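Local atomic coordinates of DMATS type aromatic prenyltransferase (Streptomyces coelicolor, PDB entry 6ZS0), a protein that probably transfers a dimethylallyl group from its diphosphate to carbon 5 of the tryptophan indole, as a bacterial aromatic prenyltransferase of the DMATS type. Residues Leu68-Gly73 and Thr293-His298; Asp114-Leu119 and Val148-Asn153; Ala218-Thr223 and Ala254-Ser259. All blocks are in the same frame, centred on the assembly; numbering follows the deposited sequence.

Contact 1: Leu68-Gly73 and Thr293-His298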
loop_
_atom_site.group_PDB
_atom_site.type_symbol
_atom_site.label_atom_id
_atom_site.label_comp_id
_atom_site.label_asym_id
_atom_site.label_seq_id
_atom_site.Cartn_x
_atom_site.Cartn_y
_atom_site.Cartn_z
ATOM N N LEU A 68 -5.861 0.321 -6.824
ATOM C CA LEU A 68 -5.981 0.719 -8.242
ATOM C C LEU A 68 -5.446 2.124 -8.377
ATOM O O LEU A 68 -5.942 3.023 -7.656
ATOM C CB LEU A 68 -7.434 0.655 -8.688
ATOM C CG LEU A 68 -8.012 -0.747 -8.824
ATOM C CD1 LEU A 68 -9.489 -0.696 -9.157
ATOM C CD2 LEU A 68 -7.268 -1.549 -9.870
ATOM N N SER A 69 -4.473 2.311 -9.274
ATOM C CA SER A 69 -3.816 3.608 -9.578
ATOM C C SER A 69 -4.257 4.093 -10.959
ATOM O O SER A 69 -4.002 3.374 -11.959
ATOM C CB SER A 69 -2.333 3.514 -9.511
ATOM O OG SER A 69 -1.902 3.071 -8.246
ATOM N N PHE A 70 -4.807 5.300 -10.997
ATOM C CA PHE A 70 -5.411 5.948 -12.183
ATOM C C PHE A 70 -4.455 7.038 -12.685
ATOM O O PHE A 70 -4.159 7.959 -11.947
ATOM C CB PHE A 70 -6.806 6.433 -11.786
ATOM C CG PHE A 70 -7.749 5.346 -11.311
ATOM C CD1 PHE A 70 -7.893 5.056 -9.961
ATOM C CD2 PHE A 70 -8.480 4.589 -12.227
ATOM C CE1 PHE A 70 -8.764 4.064 -9.531
ATOM C CE2 PHE A 70 -9.346 3.595 -11.787
ATOM C CZ PHE A 70 -9.483 3.332 -10.443
ATOM N N ARG A 71 -4.031 6.956 -13.958
ATOM C CA ARG A 71 -3.168 7.951 -14.662
ATOM C C ARG A 71 -3.958 8.421 -15.887
ATOM O O ARG A 71 -4.626 7.605 -16.515
ATOM C CB ARG A 71 -1.823 7.308 -15.031
ATOM C CG ARG A 71 -0.759 8.281 -15.529
ATOM N N PRO A 72 -4.016 9.741 -16.193
ATOM C CA PRO A 72 -4.830 10.227 -17.302
ATOM C C PRO A 72 -4.391 9.561 -18.611
ATOM O O PRO A 72 -3.231 9.554 -18.861
ATOM C CB PRO A 72 -4.614 11.744 -17.369
ATOM C CG PRO A 72 -3.465 12.036 -16.396
ATOM C CD PRO A 72 -3.316 10.821 -15.491
ATOM N N GLY A 73 -5.328 8.938 -19.326
ATOM C CA GLY A 73 -5.086 8.268 -20.620
ATOM C C GLY A 73 -4.499 6.872 -20.497
ATOM O O GLY A 73 -4.227 6.268 -21.499
ATOM N N THR A 293 -14.565 12.657 -7.131
ATOM C CA THR A 293 -14.230 14.108 -7.239
ATOM C C THR A 293 -12.733 14.282 -7.522
ATOM O O THR A 293 -12.380 15.070 -8.408
ATOM C CB THR A 293 -14.650 14.885 -5.992
ATOM O OG1 THR A 293 -16.057 14.700 -5.834
ATOM C CG2 THR A 293 -14.309 16.359 -6.084
ATOM N N VAL A 294 -11.867 13.577 -6.809
ATOM C CA VAL A 294 -10.392 13.689 -7.016
ATOM C C VAL A 294 -10.050 13.247 -8.438
ATOM O O VAL A 294 -9.231 13.924 -9.113
ATOM C CB VAL A 294 -9.609 12.867 -5.982
ATOM C CG1 VAL A 294 -8.117 12.883 -6.290
ATOM C CG2 VAL A 294 -9.876 13.369 -4.565
ATOM N N LEU A 295 -10.618 12.131 -8.876
ATOM C CA LEU A 295 -10.348 11.594 -10.221
ATOM C C LEU A 295 -10.775 12.633 -11.266
ATOM O O LEU A 295 -9.944 12.960 -12.177
ATOM C CB LEU A 295 -11.092 10.270 -10.386
ATOM C CG LEU A 295 -10.475 9.090 -9.644
ATOM C CD1 LEU A 295 -11.438 7.911 -9.644
ATOM C CD2 LEU A 295 -9.148 8.691 -10.275
ATOM N N HIS A 296 -11.974 13.186 -11.112
ATOM C CA HIS A 296 -12.529 14.194 -12.060
ATOM C C HIS A 296 -11.597 15.418 -12.122
ATOM O O HIS A 296 -11.349 15.922 -13.256
ATOM C CB HIS A 296 -13.974 14.530 -11.684
ATOM C CG HIS A 296 -14.927 13.401 -11.918
ATOM N ND1 HIS A 296 -16.200 13.380 -11.372
ATOM C CD2 HIS A 296 -14.786 12.238 -12.575
ATOM C CE1 HIS A 296 -16.810 12.287 -11.718
ATOM N NE2 HIS A 296 -15.970 11.560 -12.465
ATOM N N HIS A 297 -11.021 15.827 -10.991
ATOM C CA HIS A 297 -10.152 17.034 -10.864
ATOM C C HIS A 297 -8.810 16.805 -11.579
ATOM O O HIS A 297 -8.155 17.795 -11.932
ATOM C CB HIS A 297 -9.979 17.418 -9.385
ATOM C CG HIS A 297 -11.203 18.023 -8.774
ATOM N ND1 HIS A 297 -11.180 18.695 -7.558
ATOM C CD2 HIS A 297 -12.482 18.076 -9.215
ATOM C CE1 HIS A 297 -12.394 19.130 -7.275
ATOM N NE2 HIS A 297 -13.213 18.765 -8.285
ATOM N N HIS A 298 -8.423 15.552 -11.789
ATOM C CA HIS A 298 -7.145 15.164 -12.448
ATOM C C HIS A 298 -7.436 14.506 -13.797
ATOM O O HIS A 298 -6.548 13.779 -14.291
ATOM C CB HIS A 298 -6.308 14.306 -11.483
ATOM C CG HIS A 298 -5.791 15.103 -10.338
ATOM N ND1 HIS A 298 -4.688 15.920 -10.457
ATOM C CD2 HIS A 298 -6.242 15.256 -9.076
ATOM C CE1 HIS A 298 -4.476 16.547 -9.317
ATOM N NE2 HIS A 298 -5.424 16.172 -8.458
#
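F70 and L295 make the close part of this contact. Methyl CD2 of L295 lies 3.6 Å from CB of F70. The same methyl is 3.8 Å from CG and 3.9 Å from CD1 of the F70 ring. It therefore sits in the corner between the CB of F70 and the CG-CD1 side of its ring. With CG of L295 anti to the carbonyl carbon (chi1 -75°), its CD2 methyl reaches F70. Both side chains set out toward the other segment and meet at a slant. The packing is purely apolar, and both residues are buried. V339 of the neighbouring strand also touches L295, and M300 lies against F70.

The other end is looser. There P72 ends the approach, with CG 4.1 Å from the backbone O of H298, a van der Waals distance. Both residues are partly exposed. The imidazole of H298 leads away from P72, so the backbone makes the approach. M300 and P336 also touch P72. Over the whole contact 136 Å² is buried, both sides summed. The end of strand 64-70 is thus packed against the last turn of helix 284-297. A helix laid on the outside of an antiparallel barrel is the arrangement of the ABBA prenyltransferase fold.

Contact 2: Asp114-Leu119 and Val148-Asn153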
loop_
_atom_site.group_PDB
_atom_site.type_symbol
_atom_site.label_atom_id
_atom_site.label_comp_id
_atom_site.label_asym_id
_atom_site.label_seq_id
_atom_site.Cartn_x
_atom_site.Cartn_y
_atom_site.Cartn_z
ATOM N N ASP A 114 20.136 -7.184 -5.352
ATOM C CA ASP A 114 21.371 -6.606 -4.751
ATOM C C ASP A 114 20.996 -5.445 -3.824
ATOM O O ASP A 114 21.584 -5.349 -2.761
ATOM C CB ASP A 114 22.374 -6.117 -5.800
ATOM C CG ASP A 114 23.118 -7.223 -6.526
ATOM O OD1 ASP A 114 22.988 -8.415 -6.120
ATOM O OD2 ASP A 114 23.841 -6.894 -7.487
ATOM N N ALA A 115 20.046 -4.600 -4.213
ATOM C CA ALA A 115 19.638 -3.418 -3.422
ATOM C C ALA A 115 18.967 -3.881 -2.117
ATOM O O ALA A 115 19.245 -3.310 -1.055
ATOM C CB ALA A 115 18.735 -2.537 -4.242
ATOM N N LEU A 116 18.147 -4.910 -2.174
ATOM C CA LEU A 116 17.519 -5.470 -0.955
ATOM C C LEU A 116 18.618 -6.061 -0.067
ATOM O O LEU A 116 18.609 -5.809 1.101
ATOM C CB LEU A 116 16.485 -6.524 -1.363
ATOM C CG LEU A 116 15.771 -7.213 -0.219
ATOM C CD1 LEU A 116 15.116 -6.207 0.719
ATOM C CD2 LEU A 116 14.762 -8.221 -0.746
ATOM N N ASP A 117 19.533 -6.836 -0.649
ATOM C CA ASP A 117 20.607 -7.527 0.105
ATOM C C ASP A 117 21.457 -6.523 0.873
ATOM O O ASP A 117 21.833 -6.828 2.002
ATOM C CB ASP A 117 21.457 -8.367 -0.839
ATOM C CG ASP A 117 20.771 -9.639 -1.296
ATOM O OD1 ASP A 117 19.767 -10.047 -0.658
ATOM O OD2 ASP A 117 21.260 -10.229 -2.269
ATOM N N GLU A 118 21.711 -5.363 0.281
ATOM C CA GLU A 118 22.460 -4.239 0.888
ATOM C C GLU A 118 21.810 -3.785 2.200
ATOM O O GLU A 118 22.538 -3.187 2.997
ATOM C CB GLU A 118 22.538 -3.050 -0.074
ATOM C CG GLU A 118 23.504 -3.252 -1.194
ATOM C CD GLU A 118 24.967 -3.113 -0.798
ATOM O OE1 GLU A 118 25.248 -2.683 0.373
ATOM O OE2 GLU A 118 25.818 -3.430 -1.645
ATOM N N LEU A 119 20.513 -4.075 2.426
ATOM C CA LEU A 119 19.725 -3.504 3.563
ATOM C C LEU A 119 19.373 -4.538 4.629
ATOM O O LEU A 119 18.869 -4.110 5.681
ATOM C CB LEU A 119 18.426 -2.914 3.014
ATOM C CG LEU A 119 18.585 -1.773 2.021
ATOM C CD1 LEU A 119 17.237 -1.165 1.716
ATOM C CD2 LEU A 119 19.549 -0.718 2.514
ATOM N N VAL A 148 7.748 -5.666 -8.646
ATOM C CA VAL A 148 7.880 -6.116 -7.236
ATOM C C VAL A 148 8.418 -4.965 -6.385
ATOM O O VAL A 148 9.451 -4.399 -6.720
ATOM C CB VAL A 148 8.757 -7.368 -7.140
ATOM C CG1 VAL A 148 9.011 -7.784 -5.704
ATOM C CG2 VAL A 148 8.151 -8.519 -7.935
ATOM N N LYS A 149 7.727 -4.655 -5.296
ATOM C CA LYS A 149 8.119 -3.626 -4.330
ATOM C C LYS A 149 8.182 -4.315 -2.970
ATOM O O LYS A 149 7.245 -5.061 -2.684
ATOM C CB LYS A 149 7.068 -2.521 -4.322
ATOM C CG LYS A 149 7.456 -1.240 -3.607
ATOM C CD LYS A 149 6.509 -0.100 -3.921
ATOM C CE LYS A 149 6.014 -0.124 -5.349
ATOM N NZ LYS A 149 5.421 1.175 -5.752
ATOM N N VAL A 150 9.241 -4.094 -2.213
ATOM C CA VAL A 150 9.394 -4.638 -0.848
ATOM C C VAL A 150 9.335 -3.503 0.159
ATOM O O VAL A 150 10.042 -2.527 -0.034
ATOM C CB VAL A 150 10.710 -5.423 -0.749
ATOM C CG1 VAL A 150 10.922 -5.993 0.622
ATOM C CG2 VAL A 150 10.708 -6.519 -1.794
ATOM N N TYR A 151 8.538 -3.690 1.225
ATOM C CA TYR A 151 8.338 -2.742 2.346
ATOM C C TYR A 151 9.017 -3.300 3.584
ATOM O O TYR A 151 8.755 -4.440 3.942
ATOM C CB TYR A 151 6.856 -2.540 2.609
ATOM C CG TYR A 151 6.131 -1.776 1.542
ATOM C CD1 TYR A 151 5.711 -2.407 0.391
ATOM C CD2 TYR A 151 5.871 -0.426 1.691
ATOM C CE1 TYR A 151 5.036 -1.703 -0.600
ATOM C CE2 TYR A 151 5.211 0.288 0.705
ATOM C CZ TYR A 151 4.804 -0.352 -0.439
ATOM O OH TYR A 151 4.114 0.334 -1.403
ATOM N N LEU A 152 9.886 -2.491 4.167
ATOM C CA LEU A 152 10.653 -2.832 5.379
ATOM C C LEU A 152 10.363 -1.804 6.468
ATOM O O LEU A 152 9.767 -0.743 6.156
ATOM C CB LEU A 152 12.131 -2.872 5.016
ATOM C CG LEU A 152 12.510 -3.788 3.860
ATOM C CD1 LEU A 152 13.920 -3.513 3.417
ATOM C CD2 LEU A 152 12.352 -5.236 4.286
ATOM N N ASN A 153 10.745 -2.121 7.698
ATOM C CA ASN A 153 10.341 -1.393 8.940
ATOM C C ASN A 153 11.510 -0.621 9.539
ATOM O O ASN A 153 12.359 -1.219 10.198
ATOM C CB ASN A 153 9.833 -2.394 9.970
ATOM C CG ASN A 153 9.404 -1.745 11.264
ATOM O OD1 ASN A 153 9.294 -0.525 11.356
ATOM N ND2 ASN A 153 9.169 -2.567 12.269
#
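L116 and L152 meet through their methyl groups. CD1 of L116 is 4.0 Å from CD1 of L152, the shortest distance between the two segments. The same L116 methyl is 4.2 Å from CG1 of V150. V150 and L152 are two apart on the strand, so their side chains leave it on the same side. They stand as two bumps with a shallow dip between them, and CD1 of L116 settles into this dip. The L116 side chain reaches it by setting CG anti to the backbone N (chi1 179°).

L119 follows three residues later. Its CD1 is 4.4 Å from CD1 of L152, a lighter touch. The L152 methyl is in turn a bump that faces the hollow between L116 and L119. CD1 of L152 thus faces both leucines of segment 114-119, while CD1 of L116 faces both V150 and L152. All four residues are buried, and the contact is wholly apolar. It covers 143 Å², both sides summed.

Other elements close the sides of this cluster. L99 and V102 of helix 91-109 touch L116, and V102 also reaches V150. L191 and L193 of strand 191-195 touch L119. Segment 114-119 thus lies on strand 147-152, with helix 91-109 beside it and strand 191-195 next in the sheet.

Contact 3: Ala218-Thr223 and Ala254-Ser259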
loop_
_atom_site.group_PDB
_atom_site.type_symbol
_atom_site.label_atom_id
_atom_site.label_comp_id
_atom_site.label_asym_id
_atom_site.label_seq_id
_atom_site.Cartn_x
_atom_site.Cartn_y
_atom_site.Cartn_z
ATOM N N ALA A 218 0.911 20.994 1.775
ATOM C CA ALA A 218 1.414 21.778 0.617
ATOM C C ALA A 218 2.934 21.994 0.691
ATOM O O ALA A 218 3.535 22.265 -0.361
ATOM C CB ALA A 218 0.682 23.091 0.582
ATOM N N ARG A 219 3.555 21.892 1.866
ATOM C CA ARG A 219 5.004 22.156 2.068
ATOM C C ARG A 219 5.828 20.861 2.183
ATOM O O ARG A 219 7.034 20.974 2.382
ATOM C CB ARG A 219 5.178 23.075 3.289
ATOM C CG ARG A 219 4.740 24.504 3.006
ATOM C CD ARG A 219 4.939 25.459 4.167
ATOM N NE ARG A 219 3.901 25.284 5.178
ATOM C CZ ARG A 219 4.053 24.638 6.332
ATOM N NH1 ARG A 219 3.027 24.547 7.157
ATOM N NH2 ARG A 219 5.217 24.086 6.658
ATOM N N LEU A 220 5.242 19.670 2.033
ATOM C CA LEU A 220 6.016 18.406 2.204
ATOM C C LEU A 220 6.880 18.102 0.975
ATOM O O LEU A 220 7.825 17.261 1.104
ATOM C CB LEU A 220 5.055 17.257 2.462
ATOM C CG LEU A 220 4.312 17.331 3.778
ATOM C CD1 LEU A 220 3.237 16.277 3.808
ATOM C CD2 LEU A 220 5.261 17.186 4.959
ATOM N N SER A 221 6.530 18.677 -0.165
ATOM C CA SER A 221 7.201 18.413 -1.460
ATOM C C SER A 221 7.590 19.725 -2.130
ATOM O O SER A 221 7.016 20.777 -1.778
ATOM C CB SER A 221 6.320 17.605 -2.351
ATOM O OG SER A 221 5.255 18.397 -2.852
ATOM N N ARG A 222 8.539 19.639 -3.065
ATOM C CA ARG A 222 8.923 20.733 -3.987
ATOM C C ARG A 222 8.373 20.400 -5.383
ATOM O O ARG A 222 8.098 19.216 -5.661
ATOM C CB ARG A 222 10.447 20.915 -3.982
ATOM N N THR A 223 8.208 21.428 -6.215
ATOM C CA THR A 223 7.715 21.372 -7.622
ATOM C C THR A 223 8.342 20.196 -8.389
ATOM O O THR A 223 7.586 19.498 -9.125
ATOM C CB THR A 223 7.997 22.711 -8.322
ATOM O OG1 THR A 223 7.584 22.583 -9.680
ATOM C CG2 THR A 223 9.449 23.145 -8.258
ATOM N N ALA A 254 -1.844 10.712 8.518
ATOM C CA ALA A 254 -1.559 10.765 7.089
ATOM C C ALA A 254 -0.117 10.291 6.898
ATOM O O ALA A 254 0.652 10.280 7.870
ATOM C CB ALA A 254 -1.796 12.127 6.495
ATOM N N GLN A 255 0.226 9.943 5.680
ATOM C CA GLN A 255 1.602 9.524 5.334
ATOM C C GLN A 255 2.013 10.238 4.074
ATOM O O GLN A 255 1.137 10.585 3.231
ATOM C CB GLN A 255 1.728 8.002 5.188
ATOM C CG GLN A 255 1.467 7.267 6.487
ATOM C CD GLN A 255 1.713 5.785 6.344
ATOM O OE1 GLN A 255 2.594 5.350 5.594
ATOM N NE2 GLN A 255 0.989 5.012 7.134
ATOM N N SER A 256 3.316 10.439 3.925
ATOM C CA SER A 256 3.892 10.854 2.631
ATOM C C SER A 256 4.958 9.841 2.242
ATOM O O SER A 256 5.536 9.204 3.141
ATOM C CB SER A 256 4.431 12.276 2.654
ATOM O OG SER A 256 5.472 12.408 3.614
ATOM N N CYS A 257 5.209 9.718 0.966
ATOM C CA CYS A 257 6.268 8.872 0.389
ATOM C C CYS A 257 7.191 9.781 -0.456
ATOM O O CYS A 257 6.632 10.618 -1.195
ATOM C CB CYS A 257 5.614 7.787 -0.462
ATOM S SG CYS A 257 6.771 6.788 -1.417
ATOM N N HIS A 258 8.493 9.606 -0.352
ATOM C CA HIS A 258 9.509 10.400 -1.095
ATOM C C HIS A 258 10.382 9.420 -1.845
ATOM O O HIS A 258 11.025 8.576 -1.161
ATOM C CB HIS A 258 10.273 11.283 -0.102
ATOM C CG HIS A 258 9.328 12.064 0.745
ATOM N ND1 HIS A 258 8.999 13.366 0.456
ATOM C CD2 HIS A 258 8.583 11.705 1.815
ATOM C CE1 HIS A 258 8.102 13.786 1.319
ATOM N NE2 HIS A 258 7.821 12.774 2.176
ATOM N N SER A 259 10.384 9.539 -3.165
ATOM C CA SER A 259 10.972 8.570 -4.112
ATOM C C SER A 259 12.322 9.118 -4.558
ATOM O O SER A 259 12.337 10.234 -5.112
ATOM C CB SER A 259 10.054 8.323 -5.295
ATOM O OG SER A 259 8.928 7.536 -4.890
HETATM O O HOH W 1 9.619 15.901 -0.646
#
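The imidazole ring of H258 is the flat group of this contact, and its edge faces L220. The backbone O of L220 lies near the ring plane, 3.5 Å from CE1 of H258. This is a contact at the ring edge and not a direct hydrogen bond. A water lies in the ring plane at the edge, 2.8 Å from ND1 of H258. F271 of the adjacent strand also meets the ring, with the planes at about 55°. L182 and P183 touch H258 as well. The setting is the antiparallel barrel of the ABBA fold. H258 and S256 belong to barrel strand 254-260, and L220 belongs to the loop between helices 214-217 and 229-240.

The second ring nitrogen is engaged too. NE2 of H258 and OG of S256 are hydrogen-bonded at 2.8 Å. The same S256 hydroxyl bonds to NE2 of H209 on strand 202-209. The hydroxyl thus links two histidines on adjacent strands. With a bond at each nitrogen, the H258 ring is probably fixed in its rotation. Its CG lies beside the backbone N (chi1 -51°), and this brings the ring edge across to the loop.

The apolar part is lighter. CD1 of L220 is 4.3 Å from CB of S256. H209 and F271 also touch the L220 side chain, so it is covered from two strands next to its own partner strand. All three touching residues are buried. One water bridges the segments: it is hydrogen-bonded to ND1 of H258 and donates to O of L220 at 2.9 Å.

In the fold
All three contacts join an outer helix or loop to a strand of the same ten-stranded antiparallel barrel. Contacts 1 and 2 lie on opposite sides of the chain's centre, with their own centres about 29 Å apart. Contact 3 is nearer to each than they are to one another, about 19 Å from contact 1 and about 22 Å from contact 2, centre to centre. None touches another, and the shortest gap, about 7 Å between nearest atoms, separates contacts 2 and 3. Along the chain, contact 2 closes before contact 3 opens, and both fall between the two segments of contact 1. In ABBA prenyltransferases the substrates bind inside the barrel; these contacts pack outer helices and a loop against its strands.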